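Local coordinates for protein putative mandelate racemase (PDB 2OX4) that binds a magnesium ion and, as a member of the enolase superfamily related to mandelate racemase, probably acts as a lyase, perhaps a dehydratase, at residues 213-218 / 239-244; 354-359 / 375-380; 277-282 / 308-313; 125-130 / 338-343. All blocks are in the same frame, centred on the assembly; numbering follows the deposited sequence. Where two conformers were deposited one is given.

Interaction 1: 213-218 / 239-244. With MG (magnesium ion), chain O.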
# COMPACT_ATOMS: atom_id res chain seq x y z
N ILE C 213 -29.94 -17.44 -5.92
CA ILE C 213 -29.11 -16.28 -6.23
C ILE C 213 -29.97 -15.03 -6.06
O ILE C 213 -31.10 -14.97 -6.54
CB ILE C 213 -28.60 -16.37 -7.69
CG1 ILE C 213 -27.76 -17.64 -7.87
CG2 ILE C 213 -27.85 -15.08 -8.09
CD1 ILE C 213 -27.76 -18.16 -9.29
N VAL C 214 -29.43 -14.03 -5.35
CA VAL C 214 -30.14 -12.77 -5.18
C VAL C 214 -29.55 -11.68 -6.09
O VAL C 214 -28.35 -11.41 -6.05
CB VAL C 214 -30.15 -12.35 -3.68
CG1 VAL C 214 -30.70 -10.92 -3.53
CG2 VAL C 214 -31.01 -13.35 -2.86
N GLU C 215 -30.42 -11.07 -6.90
CA GLU C 215 -30.05 -10.10 -7.92
C GLU C 215 -30.50 -8.70 -7.48
O GLU C 215 -31.70 -8.47 -7.30
CB GLU C 215 -30.75 -10.52 -9.23
CG GLU C 215 -31.05 -9.45 -10.27
CD GLU C 215 -29.85 -9.11 -11.13
OE1 GLU C 215 -29.77 -9.59 -12.28
OE2 GLU C 215 -28.98 -8.34 -10.66
N ASN C 216 -29.56 -7.77 -7.29
CA ASN C 216 -29.92 -6.38 -6.95
C ASN C 216 -30.07 -5.41 -8.13
O ASN C 216 -30.56 -4.27 -7.95
CB ASN C 216 -28.96 -5.79 -5.89
CG ASN C 216 -29.23 -6.31 -4.47
OD1 ASN C 216 -28.68 -5.78 -3.49
ND2 ASN C 216 -30.05 -7.33 -4.35
N HIS C 217 -29.65 -5.83 -9.32
CA HIS C 217 -29.78 -5.03 -10.55
C HIS C 217 -29.09 -3.66 -10.50
O HIS C 217 -29.48 -2.74 -11.22
CB HIS C 217 -31.26 -4.83 -10.94
CG HIS C 217 -31.80 -5.89 -11.86
ND1 HIS C 217 -32.87 -6.70 -11.51
CD2 HIS C 217 -31.41 -6.28 -13.09
CE1 HIS C 217 -33.12 -7.54 -12.50
NE2 HIS C 217 -32.25 -7.31 -13.48
N GLY C 218 -28.08 -3.52 -9.65
CA GLY C 218 -27.42 -2.21 -9.47
C GLY C 218 -28.32 -1.11 -8.90
O GLY C 218 -27.98 0.07 -9.01
N PHE C 239 -24.99 -16.78 -4.62
CA PHE C 239 -24.24 -15.54 -4.79
C PHE C 239 -25.16 -14.34 -4.92
O PHE C 239 -26.38 -14.50 -5.01
CB PHE C 239 -23.15 -15.63 -5.90
CG PHE C 239 -23.64 -16.00 -7.29
CD1 PHE C 239 -24.29 -15.06 -8.10
CD2 PHE C 239 -23.39 -17.26 -7.82
CE1 PHE C 239 -24.70 -15.38 -9.40
CE2 PHE C 239 -23.81 -17.59 -9.12
CZ PHE C 239 -24.47 -16.65 -9.90
N TYR C 240 -24.57 -13.15 -4.92
CA TYR C 240 -25.27 -11.90 -4.68
C TYR C 240 -24.78 -10.96 -5.77
O TYR C 240 -23.59 -10.61 -5.80
CB TYR C 240 -24.84 -11.39 -3.29
CG TYR C 240 -25.60 -10.22 -2.67
CD1 TYR C 240 -26.92 -9.94 -3.00
CD2 TYR C 240 -24.97 -9.43 -1.70
CE1 TYR C 240 -27.60 -8.85 -2.39
CE2 TYR C 240 -25.62 -8.36 -1.09
CZ TYR C 240 -26.93 -8.08 -1.44
OH TYR C 240 -27.57 -7.03 -0.83
N GLU C 241 -25.68 -10.61 -6.69
CA GLU C 241 -25.31 -10.08 -8.01
C GLU C 241 -25.61 -8.58 -8.15
O GLU C 241 -26.69 -8.11 -7.76
CB GLU C 241 -26.03 -10.86 -9.13
CG GLU C 241 -25.99 -10.15 -10.49
CD GLU C 241 -26.65 -10.93 -11.62
OE1 GLU C 241 -26.93 -12.13 -11.44
OE2 GLU C 241 -26.88 -10.32 -12.70
N GLU C 242 -24.65 -7.85 -8.73
CA GLU C 242 -24.79 -6.43 -9.06
C GLU C 242 -25.31 -5.58 -7.91
O GLU C 242 -26.40 -5.00 -7.97
CB GLU C 242 -25.62 -6.23 -10.33
CG GLU C 242 -24.86 -6.50 -11.63
CD GLU C 242 -25.19 -5.48 -12.71
OE1 GLU C 242 -26.35 -5.47 -13.17
OE2 GLU C 242 -24.29 -4.68 -13.09
N ILE C 243 -24.53 -5.51 -6.84
CA ILE C 243 -25.01 -4.92 -5.60
C ILE C 243 -24.82 -3.40 -5.55
O ILE C 243 -25.30 -2.73 -4.63
CB ILE C 243 -24.37 -5.59 -4.39
CG1 ILE C 243 -22.87 -5.27 -4.33
CG2 ILE C 243 -24.60 -7.12 -4.46
CD1 ILE C 243 -22.21 -5.70 -3.02
N ASN C 244 -24.11 -2.85 -6.53
CA ASN C 244 -23.92 -1.40 -6.62
C ASN C 244 -23.59 -0.94 -8.04
O ASN C 244 -23.80 -1.68 -9.01
CB ASN C 244 -22.86 -0.94 -5.60
CG ASN C 244 -21.45 -1.34 -6.00
OD1 ASN C 244 -21.25 -2.27 -6.79
ND2 ASN C 244 -20.46 -0.63 -5.48
MG MG O . -28.21 -9.16 -13.82
O HOH W 1 -28.03 -7.25 -12.73
O HOH W 2 -29.76 -8.02 -15.18
O HOH W 3 -28.82 -10.74 -15.05
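Glu215 and Glu241 come from neighbouring parallel strands and cross obliquely, their carboxylate planes turned 58° apart, and one oxygen of each meets the same magnesium ion. Glu241 reaches it with an extended chain, whereas Glu215 bends at its second torsion (chi2 81°). Glu215 OE1 binds Mg at 2.2 Å and Glu241 OE2 at 2.1 Å. These two oxygens lie only 3.0 Å apart, a crowding of negative charge that the cation is likely to offset. The other oxygen of Glu215, OE2, accepts the backbone N-H of His217 from above the carboxylate plane and a hydrogen bond from a metal-bound water that also donates to Glu242 OE1. Lys166 forms a salt bridge with Glu241 OE1, and Arg268 one with Glu242 OE1.

On the opposite face of the sheet Val214 and Tyr240 run side by side, Val214 CG1 lying 3.9 Å from Tyr240 CE1. The amide of Asn216, its OD1 hydrogen-bonded to Thr220 OG1, stands almost perpendicular to the Tyr240 ring. That ring packs on Phe228 and Ala229 of helix 222-232, and its hydroxyl bonds to the carbonyl of Ala225 there. An alanine at Tyr240 would probably loosen the seat of this helix, since both ties would be lost. One residue earlier on each strand, Ile213 CG1 sits over the face of Phe239, 4.0 Å from the ring centroid. Backbone bonds such as Glu241 N to Val214 O, 2.9 Å, hold the register. With Glu267 completing the protein ligands, this is the enolase-superfamily metal site, set at the C-terminal ends of successive barrel strands.

Interaction 2: 354-359 / 375-380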
# COMPACT_ATOMS: atom_id res chain seq x y z
N GLU C 354 -39.90 -16.29 -31.93
CA GLU C 354 -40.10 -16.11 -33.38
C GLU C 354 -38.87 -15.58 -34.13
O GLU C 354 -38.84 -15.54 -35.37
CB GLU C 354 -41.30 -15.20 -33.66
CG GLU C 354 -41.10 -13.75 -33.20
CD GLU C 354 -42.29 -12.85 -33.54
OE1 GLU C 354 -43.22 -13.30 -34.23
OE2 GLU C 354 -42.29 -11.67 -33.11
N LEU C 355 -37.86 -15.17 -33.38
CA LEU C 355 -36.70 -14.48 -33.94
C LEU C 355 -35.64 -15.42 -34.50
O LEU C 355 -34.86 -15.02 -35.36
CB LEU C 355 -36.06 -13.55 -32.89
CG LEU C 355 -36.97 -12.47 -32.31
CD1 LEU C 355 -36.23 -11.66 -31.25
CD2 LEU C 355 -37.49 -11.56 -33.42
N CYS C 356 -35.61 -16.66 -34.00
CA CYS C 356 -34.56 -17.61 -34.36
C CYS C 356 -35.10 -18.96 -34.83
O CYS C 356 -36.16 -19.41 -34.40
CB CYS C 356 -33.62 -17.85 -33.18
SG CYS C 356 -32.73 -16.38 -32.63
N VAL C 357 -34.31 -19.61 -35.69
CA VAL C 357 -34.64 -20.92 -36.25
C VAL C 357 -34.72 -22.04 -35.21
O VAL C 357 -35.67 -22.83 -35.22
CB VAL C 357 -33.67 -21.27 -37.41
CG1 VAL C 357 -33.89 -22.70 -37.91
CG2 VAL C 357 -33.85 -20.29 -38.56
N HIS C 358 -33.73 -22.11 -34.31
CA HIS C 358 -33.71 -23.12 -33.23
C HIS C 358 -34.05 -22.50 -31.89
O HIS C 358 -33.56 -21.43 -31.56
CB HIS C 358 -32.35 -23.80 -33.14
CG HIS C 358 -31.82 -24.28 -34.46
ND1 HIS C 358 -32.35 -25.37 -35.11
CD2 HIS C 358 -30.84 -23.79 -35.25
CE1 HIS C 358 -31.70 -25.55 -36.25
NE2 HIS C 358 -30.78 -24.61 -36.36
N ASN C 359 -34.87 -23.19 -31.11
CA ASN C 359 -35.19 -22.75 -29.76
C ASN C 359 -34.54 -23.68 -28.74
O ASN C 359 -35.15 -24.64 -28.28
CB ASN C 359 -36.71 -22.69 -29.57
CG ASN C 359 -37.12 -22.09 -28.23
OD1 ASN C 359 -36.33 -21.42 -27.55
ND2 ASN C 359 -38.37 -22.33 -27.85
N ILE C 375 -22.19 -21.30 -34.53
CA ILE C 375 -22.82 -21.21 -33.20
C ILE C 375 -24.07 -22.09 -33.11
O ILE C 375 -24.57 -22.36 -32.03
CB ILE C 375 -23.16 -19.74 -32.78
CG1 ILE C 375 -24.23 -19.14 -33.70
CG2 ILE C 375 -21.88 -18.87 -32.73
CD1 ILE C 375 -24.72 -17.74 -33.28
N GLY C 376 -24.56 -22.55 -34.27
CA GLY C 376 -25.73 -23.44 -34.31
C GLY C 376 -27.06 -22.71 -34.24
O GLY C 376 -28.04 -23.25 -33.72
N GLN C 377 -27.09 -21.49 -34.76
CA GLN C 377 -28.27 -20.66 -34.69
C GLN C 377 -28.38 -19.84 -35.95
O GLN C 377 -27.36 -19.56 -36.59
CB GLN C 377 -28.23 -19.77 -33.45
CG GLN C 377 -29.53 -19.01 -33.12
CD GLN C 377 -30.72 -19.94 -32.98
OE1 GLN C 377 -31.31 -20.36 -33.98
NE2 GLN C 377 -31.08 -20.27 -31.74
N ASP C 378 -29.60 -19.45 -36.31
CA ASP C 378 -29.82 -18.50 -37.40
C ASP C 378 -31.04 -17.64 -37.06
O ASP C 378 -31.87 -18.01 -36.23
CB ASP C 378 -30.05 -19.27 -38.71
CG ASP C 378 -29.66 -18.47 -39.95
OD1 ASP C 378 -29.47 -17.23 -39.90
OD2 ASP C 378 -29.55 -19.11 -41.02
N ILE C 379 -31.14 -16.49 -37.69
CA ILE C 379 -32.35 -15.68 -37.59
C ILE C 379 -33.38 -16.18 -38.60
O ILE C 379 -33.03 -16.87 -39.57
CB ILE C 379 -32.05 -14.19 -37.82
CG1 ILE C 379 -31.26 -14.00 -39.13
CG2 ILE C 379 -31.30 -13.62 -36.61
CD1 ILE C 379 -31.24 -12.57 -39.66
N THR C 380 -34.64 -15.85 -38.35
CA THR C 380 -35.73 -16.16 -39.26
C THR C 380 -35.88 -15.09 -40.34
O THR C 380 -35.42 -13.95 -40.16
CB THR C 380 -37.05 -16.30 -38.47
OG1 THR C 380 -37.31 -15.08 -37.75
CG2 THR C 380 -36.95 -17.45 -37.47
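CG of Gln377 stands anti to its backbone N (chi1 -170°), and a bend at the next torsion (chi2 55°) turns the carboxamide onto the backbone of His358. OE1 receives His358 N at 3.0 Å, in the carbonyl plane and on a lone pair, while NE2 donates to His358 O at 2.7 Å, approaching from above that carbonyl's plane. OE1 also accepts the N-H of Asp378, so two backbone donors grip OE1, and with the bond from NE2 they fix the rotation of the amide. The His358 ring and the Gln377 amide run alongside each other in antiparallel sense, their planes 31° apart. A leucine at Gln377 would probably leave the backbone of His358 less firmly held, because the two bonds to His358, and the one from Asp378 N, would be gone.

Farther along, Val357 N reaches Asp378 O at 3.0 Å, and Thr380 N bonds to Leu355 O. Thr380 OG1, between its own backbone N and carbonyl carbon, donates to Glu354 O at 2.9 Å. Asp378 turns its carboxylate to Tyr35, and Leu355 and Ile379 rest on strand 5-13. The pairing amounts to a single beta bridge, Cys356 with Ile379, between two irregular loops where the barrel domain meets the N-terminal antiparallel sheet.

Interaction 3: 277-282 / 308-313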
# COMPACT_ATOMS: atom_id res chain seq x y z
N PRO C 277 -9.48 -4.37 -12.56
CA PRO C 277 -9.48 -3.87 -11.18
C PRO C 277 -10.21 -4.76 -10.18
O PRO C 277 -9.77 -4.87 -9.04
CB PRO C 277 -10.20 -2.52 -11.30
CG PRO C 277 -10.94 -2.58 -12.57
CD PRO C 277 -10.10 -3.38 -13.48
N PHE C 278 -11.31 -5.39 -10.61
CA PHE C 278 -12.08 -6.29 -9.75
C PHE C 278 -11.30 -7.55 -9.44
O PHE C 278 -11.41 -8.11 -8.35
CB PHE C 278 -13.41 -6.65 -10.42
CG PHE C 278 -14.34 -5.49 -10.58
CD1 PHE C 278 -15.16 -5.07 -9.53
CD2 PHE C 278 -14.37 -4.78 -11.78
CE1 PHE C 278 -16.00 -3.97 -9.67
CE2 PHE C 278 -15.22 -3.67 -11.93
CZ PHE C 278 -16.04 -3.28 -10.87
N LEU C 279 -10.50 -8.00 -10.41
CA LEU C 279 -9.61 -9.14 -10.21
C LEU C 279 -8.41 -8.80 -9.31
O LEU C 279 -8.08 -9.56 -8.40
CB LEU C 279 -9.15 -9.68 -11.58
CG LEU C 279 -10.25 -10.32 -12.45
CD1 LEU C 279 -9.66 -10.80 -13.76
CD2 LEU C 279 -10.99 -11.46 -11.74
N GLU C 280 -7.78 -7.65 -9.54
CA GLU C 280 -6.73 -7.14 -8.65
C GLU C 280 -7.20 -7.05 -7.18
O GLU C 280 -6.48 -7.47 -6.27
CB GLU C 280 -6.24 -5.77 -9.10
CG GLU C 280 -5.45 -5.77 -10.41
CD GLU C 280 -5.18 -4.35 -10.93
OE1 GLU C 280 -6.00 -3.44 -10.67
OE2 GLU C 280 -4.14 -4.15 -11.60
N ASP C 281 -8.41 -6.54 -6.97
CA ASP C 281 -8.98 -6.43 -5.62
C ASP C 281 -9.56 -7.75 -5.11
O ASP C 281 -9.95 -7.84 -3.93
CB ASP C 281 -10.12 -5.43 -5.62
CG ASP C 281 -9.64 -4.00 -5.79
OD1 ASP C 281 -10.50 -3.15 -6.09
OD2 ASP C 281 -8.44 -3.72 -5.62
N ARG C 282 -9.63 -8.74 -6.00
CA ARG C 282 -10.32 -10.02 -5.76
C ARG C 282 -11.75 -9.84 -5.19
O ARG C 282 -12.16 -10.54 -4.26
CB ARG C 282 -9.44 -10.98 -4.92
CG ARG C 282 -9.96 -12.44 -4.78
CD ARG C 282 -10.39 -13.04 -6.11
NE ARG C 282 -11.07 -14.35 -6.01
CZ ARG C 282 -12.29 -14.55 -5.49
NH1 ARG C 282 -12.84 -15.76 -5.53
NH2 ARG C 282 -12.97 -13.54 -4.94
N HIS C 308 -9.47 -17.08 -13.99
CA HIS C 308 -9.05 -18.38 -13.46
C HIS C 308 -7.84 -18.30 -12.51
O HIS C 308 -7.81 -19.04 -11.52
CB HIS C 308 -8.76 -19.34 -14.62
CG HIS C 308 -8.65 -20.78 -14.22
ND1 HIS C 308 -9.50 -21.37 -13.31
CD2 HIS C 308 -7.81 -21.76 -14.63
CE1 HIS C 308 -9.19 -22.64 -13.17
NE2 HIS C 308 -8.17 -22.91 -13.96
N ILE C 309 -6.89 -17.39 -12.80
CA ILE C 309 -5.69 -17.17 -11.98
C ILE C 309 -6.06 -16.73 -10.57
O ILE C 309 -5.31 -16.94 -9.61
CB ILE C 309 -4.79 -16.04 -12.58
CG1 ILE C 309 -4.47 -16.34 -14.05
CG2 ILE C 309 -3.49 -15.89 -11.80
CD1 ILE C 309 -4.21 -17.77 -14.29
N PHE C 310 -7.22 -16.10 -10.46
CA PHE C 310 -7.66 -15.50 -9.21
C PHE C 310 -8.71 -16.37 -8.50
O PHE C 310 -9.32 -15.92 -7.52
CB PHE C 310 -8.22 -14.09 -9.49
CG PHE C 310 -7.17 -13.13 -9.99
CD1 PHE C 310 -6.40 -12.40 -9.10
CD2 PHE C 310 -6.95 -12.98 -11.36
CE1 PHE C 310 -5.42 -11.52 -9.57
CE2 PHE C 310 -5.96 -12.11 -11.83
CZ PHE C 310 -5.21 -11.38 -10.93
N GLU C 311 -8.89 -17.61 -8.97
CA GLU C 311 -9.89 -18.55 -8.43
C GLU C 311 -11.29 -17.91 -8.45
O GLU C 311 -12.02 -17.88 -7.44
CB GLU C 311 -9.49 -19.11 -7.05
CG GLU C 311 -8.26 -20.04 -7.13
CD GLU C 311 -7.78 -20.59 -5.79
OE1 GLU C 311 -8.18 -20.07 -4.72
OE2 GLU C 311 -6.98 -21.57 -5.82
N VAL C 312 -11.63 -17.40 -9.62
CA VAL C 312 -12.92 -16.79 -9.88
C VAL C 312 -13.57 -17.66 -10.95
O VAL C 312 -12.88 -18.16 -11.85
CB VAL C 312 -12.74 -15.34 -10.40
CG1 VAL C 312 -14.05 -14.74 -10.90
CG2 VAL C 312 -12.14 -14.43 -9.30
N THR C 313 -14.87 -17.87 -10.85
CA THR C 313 -15.54 -18.68 -11.88
C THR C 313 -16.50 -17.83 -12.68
O THR C 313 -16.66 -16.65 -12.38
CB THR C 313 -16.23 -19.92 -11.28
OG1 THR C 313 -17.24 -19.52 -10.37
CG2 THR C 313 -15.21 -20.82 -10.59
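From CB, Arg282 sends CG anti to its backbone N (chi1 -171°), bends at the second torsion (chi2 48°), runs extended at the third and turns once more at the last (chi4 69°). CD passes 3.4 Å from Phe310 O. The next atom, NE, makes the shortest polar contact, donating to that same Phe310 O at 2.8 Å, nearly along the C=O axis and within the guanidinium plane. CZ lies 3.8 Å from CG2 of Val312, a methyl that covers one face of the guanidinium. At the tip NH1 donates to Glu311 O at 3.0 Å from above the plane of that carbonyl, while NH2 forms a salt bridge with Asp285, so bonds along the edge hold the flat group against rotation.

Beside it, Leu279 CB lies over the Phe310 ring toward its rim, 4.1 Å from the centroid, and Leu279 CD2 meets Val312 CG2. Glu311 reaches the backbone of Leu222 in a neighbouring subunit, and the Phe310 ring packs on Leu276 of a different one.

Both helices, 271-280 and 296-309, end in Schellman motifs, at Arg282 and Glu311, and the arginine bonds join the two ends, with Val312 also packed on Ile287 of the intervening strand 286-287.

Interaction 4: 125-130 / 338-343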
# COMPACT_ATOMS: atom_id res chain seq x y z
N ASP C 125 -22.22 -31.41 -20.10
CA ASP C 125 -23.37 -30.51 -20.11
C ASP C 125 -23.18 -29.39 -19.08
O ASP C 125 -22.16 -29.37 -18.38
CB ASP C 125 -24.70 -31.28 -19.91
CG ASP C 125 -24.88 -31.81 -18.49
OD1 ASP C 125 -26.01 -32.23 -18.15
OD2 ASP C 125 -23.91 -31.82 -17.69
N LEU C 126 -24.15 -28.49 -18.99
CA LEU C 126 -24.02 -27.29 -18.15
C LEU C 126 -25.20 -27.20 -17.19
O LEU C 126 -26.35 -27.27 -17.61
CB LEU C 126 -24.00 -26.03 -19.03
CG LEU C 126 -23.02 -25.91 -20.21
CD1 LEU C 126 -23.37 -24.66 -21.01
CD2 LEU C 126 -21.59 -25.84 -19.75
N ARG C 127 -24.89 -27.03 -15.91
CA ARG C 127 -25.90 -26.66 -14.91
C ARG C 127 -26.55 -25.32 -15.26
O ARG C 127 -25.87 -24.40 -15.72
CB ARG C 127 -25.26 -26.58 -13.53
CG ARG C 127 -26.26 -26.36 -12.43
CD ARG C 127 -25.59 -26.21 -11.07
NE ARG C 127 -26.60 -26.12 -10.02
CZ ARG C 127 -26.40 -25.60 -8.81
NH1 ARG C 127 -25.21 -25.10 -8.47
NH2 ARG C 127 -27.39 -25.56 -7.94
N VAL C 128 -27.86 -25.23 -15.06
CA VAL C 128 -28.62 -24.03 -15.43
C VAL C 128 -29.43 -23.53 -14.24
O VAL C 128 -29.93 -24.33 -13.45
CB VAL C 128 -29.59 -24.31 -16.63
CG1 VAL C 128 -30.26 -23.04 -17.07
CG2 VAL C 128 -28.84 -24.94 -17.81
N TYR C 129 -29.56 -22.21 -14.12
CA TYR C 129 -30.55 -21.63 -13.21
C TYR C 129 -31.68 -20.90 -13.93
O TYR C 129 -31.49 -20.35 -15.01
CB TYR C 129 -29.89 -20.75 -12.12
CG TYR C 129 -29.32 -19.39 -12.52
CD1 TYR C 129 -30.13 -18.26 -12.66
CD2 TYR C 129 -27.94 -19.23 -12.68
CE1 TYR C 129 -29.60 -17.02 -13.00
CE2 TYR C 129 -27.40 -17.99 -13.00
CZ TYR C 129 -28.22 -16.89 -13.14
OH TYR C 129 -27.66 -15.67 -13.46
N ALA C 130 -32.86 -20.94 -13.32
CA ALA C 130 -34.01 -20.23 -13.81
C ALA C 130 -33.97 -18.77 -13.35
O ALA C 130 -34.04 -18.51 -12.15
CB ALA C 130 -35.29 -20.90 -13.29
N PHE C 338 -16.09 -22.68 -15.25
CA PHE C 338 -17.51 -22.39 -15.41
C PHE C 338 -18.26 -22.63 -14.10
O PHE C 338 -18.03 -23.64 -13.43
CB PHE C 338 -18.08 -23.30 -16.53
CG PHE C 338 -19.59 -23.34 -16.59
CD1 PHE C 338 -20.30 -22.28 -17.14
CD2 PHE C 338 -20.28 -24.47 -16.15
CE1 PHE C 338 -21.70 -22.33 -17.22
CE2 PHE C 338 -21.67 -24.53 -16.23
CZ PHE C 338 -22.38 -23.46 -16.76
N CYS C 339 -19.17 -21.72 -13.74
CA CYS C 339 -19.99 -21.86 -12.52
C CYS C 339 -21.37 -22.48 -12.85
O CYS C 339 -21.71 -23.59 -12.39
CB CYS C 339 -20.18 -20.49 -11.85
SG CYS C 339 -21.26 -20.55 -10.41
N ILE C 340 -22.16 -21.76 -13.64
CA ILE C 340 -23.59 -22.09 -13.86
C ILE C 340 -24.07 -21.24 -15.05
O ILE C 340 -23.46 -20.22 -15.38
CB ILE C 340 -24.43 -21.84 -12.58
CG1 ILE C 340 -25.81 -22.52 -12.68
CG2 ILE C 340 -24.51 -20.34 -12.22
CD1 ILE C 340 -26.58 -22.53 -11.37
N HIS C 341 -25.13 -21.70 -15.72
CA HIS C 341 -25.67 -20.97 -16.88
C HIS C 341 -27.00 -20.28 -16.54
O HIS C 341 -27.88 -20.87 -15.92
CB HIS C 341 -25.85 -21.92 -18.08
CG HIS C 341 -26.44 -21.25 -19.28
ND1 HIS C 341 -25.67 -20.68 -20.27
CD2 HIS C 341 -27.73 -21.02 -19.63
CE1 HIS C 341 -26.45 -20.14 -21.18
NE2 HIS C 341 -27.71 -20.34 -20.82
N GLU C 342 -27.13 -19.03 -16.95
CA GLU C 342 -28.34 -18.25 -16.72
C GLU C 342 -29.34 -18.52 -17.84
O GLU C 342 -29.05 -18.28 -19.02
CB GLU C 342 -28.01 -16.76 -16.73
CG GLU C 342 -29.25 -15.90 -16.59
CD GLU C 342 -28.96 -14.41 -16.50
OE1 GLU C 342 -27.90 -13.95 -17.01
OE2 GLU C 342 -29.81 -13.70 -15.93
N HIS C 343 -30.52 -18.99 -17.47
CA HIS C 343 -31.58 -19.14 -18.47
C HIS C 343 -32.72 -18.18 -18.17
O HIS C 343 -33.46 -18.35 -17.20
CB HIS C 343 -32.06 -20.59 -18.58
CG HIS C 343 -33.00 -20.82 -19.72
ND1 HIS C 343 -32.67 -20.52 -21.03
CD2 HIS C 343 -34.27 -21.29 -19.76
CE1 HIS C 343 -33.69 -20.81 -21.82
NE2 HIS C 343 -34.67 -21.27 -21.07
O HOH W 4 -22.65 -24.64 -9.90
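Phe338 is covered on both faces, by Leu126 CD2 on one and by the backbone N of Ile340 on the other, with Arg127 O near the plane at its edge. Tyr129 has Glu342 CA over one face, 3.9 Å from the ring centroid, while the side chain of Ile340 lies against its edge. The guanidinium of Arg127 takes Ile340 CD1 on one face and a water in its plane.

These contacts accompany a parallel strand pair, 126-131 with 341-344, that closes the barrel of the enolase-superfamily C-terminal domain by joining its first and last parallel strands. Three backbone bonds set the register: His341 N to Arg127 O at 2.8 Å, Tyr129 N to His341 O at 2.8 Å, and His343 N to Tyr129 O at 3.0 Å. On the face carrying Val128, His341 and His343, Val128 CG1 touches His343 CB at 3.4 Å. The two imidazoles converge on Glu325 of helix 322-333; His343 is also bonded to Gln361 through NE2, His341 to Glu332 through ND1.

Tyr129 and Glu342 lie on the other face, ring and carboxylate planes 30° apart, and both reach Lys166; Tyr129 OH also bonds to Gln315, and Glu342 OE2 to Ser131. Arg127 runs extended along Ile340 to salt bridges with Asp163 and Asp211. Its NH1 donates to the in-plane water at 3.0 Å, and that water donates to Cys339 O at 2.9 Å.

Overall arrangement
Interactions 1 and 4 belong to the same barrel sheet and meet in its interior, where Ile213 CD1 packs 3.6 Å from Tyr129 CD2 and Phe239 touches Cys339 and Ile340. Interaction 1 supplies two of the three magnesium-binding glutamates; interaction 4 brings Glu342 to about 5 Å from the ion, side chain to metal. Lys166 links them through Glu241 and Glu342. Interaction 3, nested like interaction 1 within the long loop that interaction 4 closes, touches interaction 4 where Thr313 OG1 lies 3.4 Å from Cys339 CB. Interaction 2 stands apart, its centre about 30 Å from that of interaction 1, beside the N-terminal sheet.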